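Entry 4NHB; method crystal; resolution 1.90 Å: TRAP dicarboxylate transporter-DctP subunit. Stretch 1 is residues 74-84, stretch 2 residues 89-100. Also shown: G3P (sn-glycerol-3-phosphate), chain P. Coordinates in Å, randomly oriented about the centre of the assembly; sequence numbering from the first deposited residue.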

ATOM      1  N   LYS A  74      -4.742   2.846 -14.411  1.00  9.34           N
ATOM      2  CA  LYS A  74      -3.872   3.063 -13.273  1.00  7.77           C
ATOM      3  C   LYS A  74      -4.684   3.737 -12.151  1.00 11.32           C
ATOM      4  O   LYS A  74      -5.855   4.032 -12.350  1.00 12.27           O
ATOM      5  CB  LYS A  74      -2.696   3.944 -13.671  1.00 15.03           C
ATOM      6  CG  LYS A  74      -1.791   3.353 -14.741  1.00 16.42           C
ATOM      7  CD  LYS A  74      -0.502   4.160 -14.869  1.00 25.57           C
ATOM      8  CE  LYS A  74       0.209   3.922 -16.212  1.00 34.35           C
ATOM      9  NZ  LYS A  74      -0.595   4.406 -17.382  1.00 33.89           N
ATOM     10  N   GLU A  75      -4.067   3.967 -10.991  1.00  8.08           N
ATOM     11  CA  GLU A  75      -4.832   4.308  -9.777  1.00  9.06           C
ATOM     12  C   GLU A  75      -5.747   5.517  -9.980  1.00 10.03           C
ATOM     13  O   GLU A  75      -6.909   5.486  -9.615  1.00  7.65           O
ATOM     14  CB  GLU A  75      -3.898   4.592  -8.610  1.00  5.93           C
ATOM     15  CG  GLU A  75      -2.955   3.426  -8.237  1.00  6.60           C
ATOM     16  CD  GLU A  75      -1.566   3.597  -8.822  1.00  8.65           C
ATOM     17  OE1 GLU A  75      -1.437   3.558 -10.047  1.00  9.64           O
ATOM     18  OE2 GLU A  75      -0.592   3.778  -8.065  1.00 11.78           O
ATOM     19  N   ASP A  76      -5.220   6.588 -10.559  1.00 11.96           N
ATOM     20  CA  ASP A  76      -6.050   7.778 -10.690  1.00 18.18           C
ATOM     21  C   ASP A  76      -7.330   7.432 -11.432  1.00 17.76           C
ATOM     22  O   ASP A  76      -8.421   7.775 -10.977  1.00 17.76           O
ATOM     23  CB  ASP A  76      -5.306   8.905 -11.394  1.00 25.90           C
ATOM     24  CG  ASP A  76      -4.361   9.608 -10.484  1.00 36.41           C
ATOM     25  OD1 ASP A  76      -4.251   9.192  -9.304  1.00 38.29           O
ATOM     26  OD2 ASP A  76      -3.721  10.570 -10.956  1.00 42.64           O
ATOM     27  N   ALA A  77      -7.212   6.720 -12.554  1.00 12.27           N
ATOM     28  CA  ALA A  77      -8.411   6.370 -13.314  1.00  9.77           C
ATOM     29  C   ALA A  77      -9.358   5.439 -12.591  1.00 11.78           C
ATOM     30  O   ALA A  77     -10.556   5.665 -12.600  1.00 13.10           O
ATOM     31  CB  ALA A  77      -8.053   5.764 -14.644  1.00 11.50           C
ATOM     32  N   TYR A  78      -8.847   4.378 -11.973  1.00 10.29           N
ATOM     33  CA  TYR A  78      -9.790   3.424 -11.412  1.00  6.04           C
ATOM     34  C   TYR A  78     -10.363   3.969 -10.096  1.00 10.45           C
ATOM     35  O   TYR A  78     -11.479   3.620  -9.765  1.00 11.26           O
ATOM     36  CB  TYR A  78      -9.241   1.976 -11.319  1.00  8.69           C
ATOM     37  CG  TYR A  78      -8.150   1.676 -10.290  1.00 10.87           C
ATOM     38  CD1 TYR A  78      -8.383   1.800  -8.925  1.00  9.62           C
ATOM     39  CD2 TYR A  78      -6.912   1.238 -10.700  1.00  7.42           C
ATOM     40  CE1 TYR A  78      -7.403   1.508  -8.004  1.00  6.75           C
ATOM     41  CE2 TYR A  78      -5.915   0.901  -9.792  1.00  7.88           C
ATOM     42  CZ  TYR A  78      -6.159   1.015  -8.447  1.00  7.11           C
ATOM     43  OH  TYR A  78      -5.145   0.666  -7.552  1.00  8.87           O
ATOM     44  N   ILE A  79      -9.627   4.835  -9.380  1.00  5.90           N
ATOM     45  CA  ILE A  79     -10.196   5.487  -8.176  1.00  7.20           C
ATOM     46  C   ILE A  79     -11.417   6.315  -8.627  1.00 12.92           C
ATOM     47  O   ILE A  79     -12.537   6.164  -8.126  1.00 13.22           O
ATOM     48  CB  ILE A  79      -9.149   6.356  -7.431  1.00  8.21           C
ATOM     49  CG1 ILE A  79      -8.179   5.442  -6.669  1.00 13.90           C
ATOM     50  CG2 ILE A  79      -9.835   7.303  -6.458  1.00 11.86           C
ATOM     51  CD1 ILE A  79      -6.791   6.054  -6.302  1.00  8.35           C
ATOM     52  N   ALA A  80     -11.207   7.103  -9.672  1.00 12.41           N
ATOM     53  CA  ALA A  80     -12.259   7.972 -10.199  1.00 14.02           C
ATOM     54  C   ALA A  80     -13.421   7.137 -10.665  1.00 13.83           C
ATOM     55  O   ALA A  80     -14.556   7.488 -10.406  1.00 13.93           O
ATOM     56  CB  ALA A  80     -11.715   8.807 -11.355  1.00 13.49           C
ATOM     57  N   ALA A  81     -13.146   6.024 -11.348  1.00 16.52           N
ATOM     58  CA  ALA A  81     -14.219   5.157 -11.818  1.00 18.11           C
ATOM     59  C   ALA A  81     -14.983   4.552 -10.651  1.00 19.49           C
ATOM     60  O   ALA A  81     -16.193   4.277 -10.770  1.00 16.66           O
ATOM     61  CB  ALA A  81     -13.686   4.051 -12.703  1.00 17.18           C
ATOM     62  N   THR A  82     -14.296   4.326  -9.532  1.00  9.38           N
ATOM     63  CA  THR A  82     -14.973   3.709  -8.409  1.00 10.49           C
ATOM     64  C   THR A  82     -15.808   4.777  -7.715  1.00 12.47           C
ATOM     65  O   THR A  82     -16.904   4.486  -7.238  1.00 12.87           O
ATOM     66  CB  THR A  82     -14.029   3.021  -7.415  1.00 13.30           C
ATOM     67  OG1 THR A  82     -13.144   2.109  -8.100  1.00 15.39           O
ATOM     68  CG2 THR A  82     -14.834   2.223  -6.412  1.00 12.64           C
ATOM     69  N   ARG A  83     -15.294   6.004  -7.683  1.00  9.66           N
ATOM     70  CA  ARG A  83     -16.026   7.116  -7.080  1.00 13.08           C
ATOM     71  C   ARG A  83     -17.310   7.321  -7.855  1.00 21.01           C
ATOM     72  O   ARG A  83     -18.360   7.548  -7.279  1.00 19.07           O
ATOM     73  CB  ARG A  83     -15.199   8.394  -7.065  1.00  9.65           C
ATOM     74  CG  ARG A  83     -14.038   8.304  -6.085  1.00 11.69           C
ATOM     75  CD  ARG A  83     -13.239   9.575  -6.056  1.00 12.17           C
ATOM     76  NE  ARG A  83     -13.992  10.681  -5.427  1.00 16.74           N
ATOM     77  CZ  ARG A  83     -13.656  11.964  -5.536  1.00 21.29           C
ATOM     78  NH1 ARG A  83     -12.602  12.315  -6.255  1.00 25.82           N
ATOM     79  NH2 ARG A  83     -14.373  12.908  -4.925  1.00 27.71           N
ATOM     80  N   LYS A  84     -17.230   7.181  -9.169  1.00 17.96           N
ATOM     81  CA  LYS A  84     -18.411   7.356  -9.995  1.00 18.57           C
ATOM     82  C   LYS A  84     -19.372   6.183  -9.962  1.00 19.18           C
ATOM     83  O   LYS A  84     -20.541   6.349 -10.306  1.00 19.95           O
ATOM     84  CB  LYS A  84     -17.980   7.690 -11.427  1.00 17.78           C
ATOM     85  CG  LYS A  84     -17.154   8.972 -11.468  1.00 35.47           C
ATOM     86  CD  LYS A  84     -17.451   9.846 -12.699  1.00 50.34           C
ATOM     87  CE  LYS A  84     -16.281   9.955 -13.680  1.00 51.73           C
ATOM     88  NZ  LYS A  84     -14.914  10.142 -13.045  1.00 56.69           N
TER
HETATM   89  O1  G3P P 414       0.224   2.915  -0.949  1.00  8.17           O
HETATM   90  C1  G3P P 414       0.996   3.619  -1.878  1.00  5.69           C
HETATM   91  C2  G3P P 414       1.900   2.649  -2.650  1.00  9.61           C
HETATM   92  O2  G3P P 414       1.103   1.695  -3.298  1.00  7.84           O
HETATM   93  C3  G3P P 414       2.724   3.434  -3.683  1.00  5.07           C
HETATM   94  O1P G3P P 414       3.901   2.740  -3.946  1.00  6.91           O
HETATM   95  O4P G3P P 414       2.948   0.764  -5.002  1.00  8.98           O
HETATM   96  O2P G3P P 414       3.581   2.756  -6.455  1.00  4.76           O
HETATM   97  O3P G3P P 414       5.367   1.320  -5.472  1.00  7.17           O
HETATM   98  P   G3P P 414       3.945   1.847  -5.306  1.00  5.82           P
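Stretch 2, residues 89-100: MCATGTQTSALH

Stretch 2 runs back along the helix that begins at Glu75 as an extended strand, 89-92, then turns at Gly93 into a 3-10 segment, 94-98, that ends in a loop at Leu99 and His100. Helix and strand run roughly antiparallel, crossing at -146° with axes 8.0 Å apart at closest, so that Met89 lies by Thr82 (CA to CA 5.9 Å) and Thr92 by Glu75 (CA to CA 7.1 Å). The strand alternates: Cys90 and Thr92 point toward the helix, Met89 and Ala91 away.

Among the polar contacts, Gln95 NE2 donates to Glu75 OE2 at 2.8 Å and makes a weak bond to G3P O2 (3.4 Å), so one amide links helix and ligand. Thr94 N donates to G3P O1 at 3.1 Å. Tyr78 OH gives a short but weak bond to Ala91 O (2.7 Å) and weakly accepts from Thr92 OG1 (3.4 Å).

Packing fills the rest. Because Cys90 points toward the helix, its CB packs against Tyr78 CD1 (3.5 Å) and Thr82 OG1 (3.3 Å), a hydroxyl that donates to Tyr78 O (2.8 Å). Ile79 starts sideways, but its CD1 reaches Gln95 CB (3.8 Å) and Thr92 CG2 (3.9 Å). Leu99 CD2 lies over one face of the Arg83 guanidinium, 3.2 Å from Arg83 NH1.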

ATOM      1  N   MET A  89     -15.831  -1.486  -6.733  1.00 12.34           N
ATOM      2  CA  MET A  89     -14.737  -1.548  -5.771  1.00 11.54           C
ATOM      3  C   MET A  89     -13.357  -1.349  -6.376  1.00 12.69           C
ATOM      4  O   MET A  89     -13.169  -1.499  -7.580  1.00 12.17           O
ATOM      5  CB  MET A  89     -14.768  -2.903  -5.087  1.00  8.01           C
ATOM      6  CG  MET A  89     -15.996  -3.080  -4.246  1.00  6.38           C
ATOM      7  SD  MET A  89     -15.941  -4.644  -3.324  1.00 14.85           S
ATOM      8  CE  MET A  89     -14.596  -4.366  -2.161  1.00 20.19           C
ATOM      9  N   CYS A  90     -12.384  -1.027  -5.531  1.00 12.81           N
ATOM     10  CA  CYS A  90     -10.993  -0.934  -5.990  1.00 12.81           C
ATOM     11  C   CYS A  90     -10.070  -1.193  -4.822  1.00 10.49           C
ATOM     12  O   CYS A  90     -10.466  -1.005  -3.682  1.00  7.35           O
ATOM     13  CB  CYS A  90     -10.680   0.428  -6.645  1.00 11.15           C
ATOM     14  SG  CYS A  90     -10.654   1.872  -5.590  1.00 10.24           S
ATOM     15  N   ALA A  91      -8.864  -1.687  -5.118  1.00  6.32           N
ATOM     16  CA  ALA A  91      -7.816  -1.864  -4.111  1.00  9.22           C
ATOM     17  C   ALA A  91      -6.713  -0.856  -4.397  1.00  9.71           C
ATOM     18  O   ALA A  91      -6.189  -0.810  -5.520  1.00  9.03           O
ATOM     19  CB  ALA A  91      -7.232  -3.270  -4.191  1.00  9.20           C
ATOM     20  N   THR A  92      -6.369  -0.049  -3.406  1.00 10.07           N
ATOM     21  CA  THR A  92      -5.269   0.882  -3.569  1.00 10.26           C
ATOM     22  C   THR A  92      -4.774   1.315  -2.197  1.00  5.61           C
ATOM     23  O   THR A  92      -5.307   0.847  -1.156  1.00  5.60           O
ATOM     24  CB  THR A  92      -5.680   2.056  -4.498  1.00  8.33           C
ATOM     25  OG1 THR A  92      -4.512   2.727  -4.974  1.00  6.07           O
ATOM     26  CG2 THR A  92      -6.555   3.079  -3.793  1.00 12.36           C
ATOM     27  N   GLY A  93      -3.761   2.180  -2.188  1.00  5.61           N
ATOM     28  CA  GLY A  93      -3.168   2.663  -0.973  1.00  6.64           C
ATOM     29  C   GLY A  93      -3.271   4.174  -0.748  1.00  8.56           C
ATOM     30  O   GLY A  93      -4.347   4.777  -0.865  1.00  7.33           O
ATOM     31  N   THR A  94      -2.146   4.790  -0.393  1.00  7.28           N
ATOM     32  CA  THR A  94      -2.176   6.199   0.002  1.00  9.75           C
ATOM     33  C   THR A  94      -2.342   7.163  -1.190  1.00 12.23           C
ATOM     34  O   THR A  94      -2.217   8.406  -1.038  1.00 10.37           O
ATOM     35  CB  THR A  94      -0.924   6.579   0.782  1.00 12.02           C
ATOM     36  OG1 THR A  94       0.217   6.209  -0.001  1.00  7.34           O
ATOM     37  CG2 THR A  94      -0.890   5.885   2.175  1.00 12.16           C
ATOM     38  N   GLN A  95      -2.594   6.592  -2.370  1.00  8.64           N
ATOM     39  CA  GLN A  95      -3.068   7.345  -3.526  1.00 10.02           C
ATOM     40  C   GLN A  95      -4.315   8.160  -3.140  1.00 13.79           C
ATOM     41  O   GLN A  95      -4.560   9.250  -3.640  1.00 13.50           O
ATOM     42  CB  GLN A  95      -3.396   6.394  -4.681  1.00  7.17           C
ATOM     43  CG  GLN A  95      -2.170   5.674  -5.356  1.00 10.15           C
ATOM     44  CD  GLN A  95      -1.684   4.430  -4.582  1.00  6.91           C
ATOM     45  OE1 GLN A  95      -2.031   4.216  -3.410  1.00  6.59           O
ATOM     46  NE2 GLN A  95      -0.889   3.615  -5.242  1.00  5.66           N
ATOM     47  N   THR A  96      -5.109   7.618  -2.229  1.00  9.63           N
ATOM     48  CA  THR A  96      -6.342   8.285  -1.832  1.00  9.13           C
ATOM     49  C   THR A  96      -6.072   9.456  -0.922  1.00 10.44           C
ATOM     50  O   THR A  96      -7.007  10.178  -0.539  1.00 15.68           O
ATOM     51  CB  THR A  96      -7.307   7.311  -1.116  1.00 13.66           C
ATOM     52  OG1 THR A  96      -6.646   6.809   0.038  1.00 13.70           O
ATOM     53  CG2 THR A  96      -7.687   6.138  -2.014  1.00  6.75           C
ATOM     54  N   SER A  97      -4.804   9.675  -0.568  1.00 11.50           N
ATOM     55  CA  SER A  97      -4.418  10.924   0.075  1.00  8.50           C
ATOM     56  C   SER A  97      -4.740  12.150  -0.787  1.00 20.10           C
ATOM     57  O   SER A  97      -4.776  13.248  -0.267  1.00 16.24           O
ATOM     58  CB  SER A  97      -2.933  10.926   0.483  1.00 16.22           C
ATOM     59  OG  SER A  97      -2.060  10.951  -0.631  1.00 11.45           O
ATOM     60  N   ALA A  98      -5.000  11.961  -2.081  1.00 14.36           N
ATOM     61  CA  ALA A  98      -5.359  13.070  -2.970  1.00 18.33           C
ATOM     62  C   ALA A  98      -6.702  13.646  -2.605  1.00 21.69           C
ATOM     63  O   ALA A  98      -6.987  14.820  -2.885  1.00 20.97           O
ATOM     64  CB  ALA A  98      -5.413  12.606  -4.448  1.00 15.19           C
ATOM     65  N   LEU A  99      -7.539  12.785  -2.038  1.00 13.58           N
ATOM     66  CA  LEU A  99      -8.884  13.120  -1.611  1.00 16.27           C
ATOM     67  C   LEU A  99      -9.022  13.450  -0.139  1.00 23.17           C
ATOM     68  O   LEU A  99     -10.058  13.960   0.286  1.00 23.19           O
ATOM     69  CB  LEU A  99      -9.769  11.930  -1.861  1.00 16.37           C
ATOM     70  CG  LEU A  99      -9.605  11.285  -3.236  1.00 18.10           C
ATOM     71  CD1 LEU A  99     -10.424  10.036  -3.306  1.00 22.33           C
ATOM     72  CD2 LEU A  99     -10.025  12.258  -4.280  1.00 22.24           C
ATOM     73  N   HIS A 100      -8.015  13.102   0.654  1.00 17.61           N
ATOM     74  CA  HIS A 100      -8.132  13.208   2.101  1.00 12.74           C
ATOM     75  C   HIS A 100      -6.748  13.051   2.673  1.00 18.97           C
ATOM     76  O   HIS A 100      -6.224  11.932   2.796  1.00 18.55           O
ATOM     77  CB  HIS A 100      -9.112  12.162   2.644  1.00 15.24           C
ATOM     78  CG  HIS A 100      -9.283  12.193   4.129  1.00 18.99           C
ATOM     79  ND1 HIS A 100      -9.713  13.314   4.805  1.00 22.96           N
ATOM     80  CD2 HIS A 100      -9.089  11.239   5.070  1.00 17.99           C
ATOM     81  CE1 HIS A 100      -9.781  13.049   6.095  1.00 22.36           C
ATOM     82  NE2 HIS A 100      -9.409  11.796   6.283  1.00 22.48           N
TER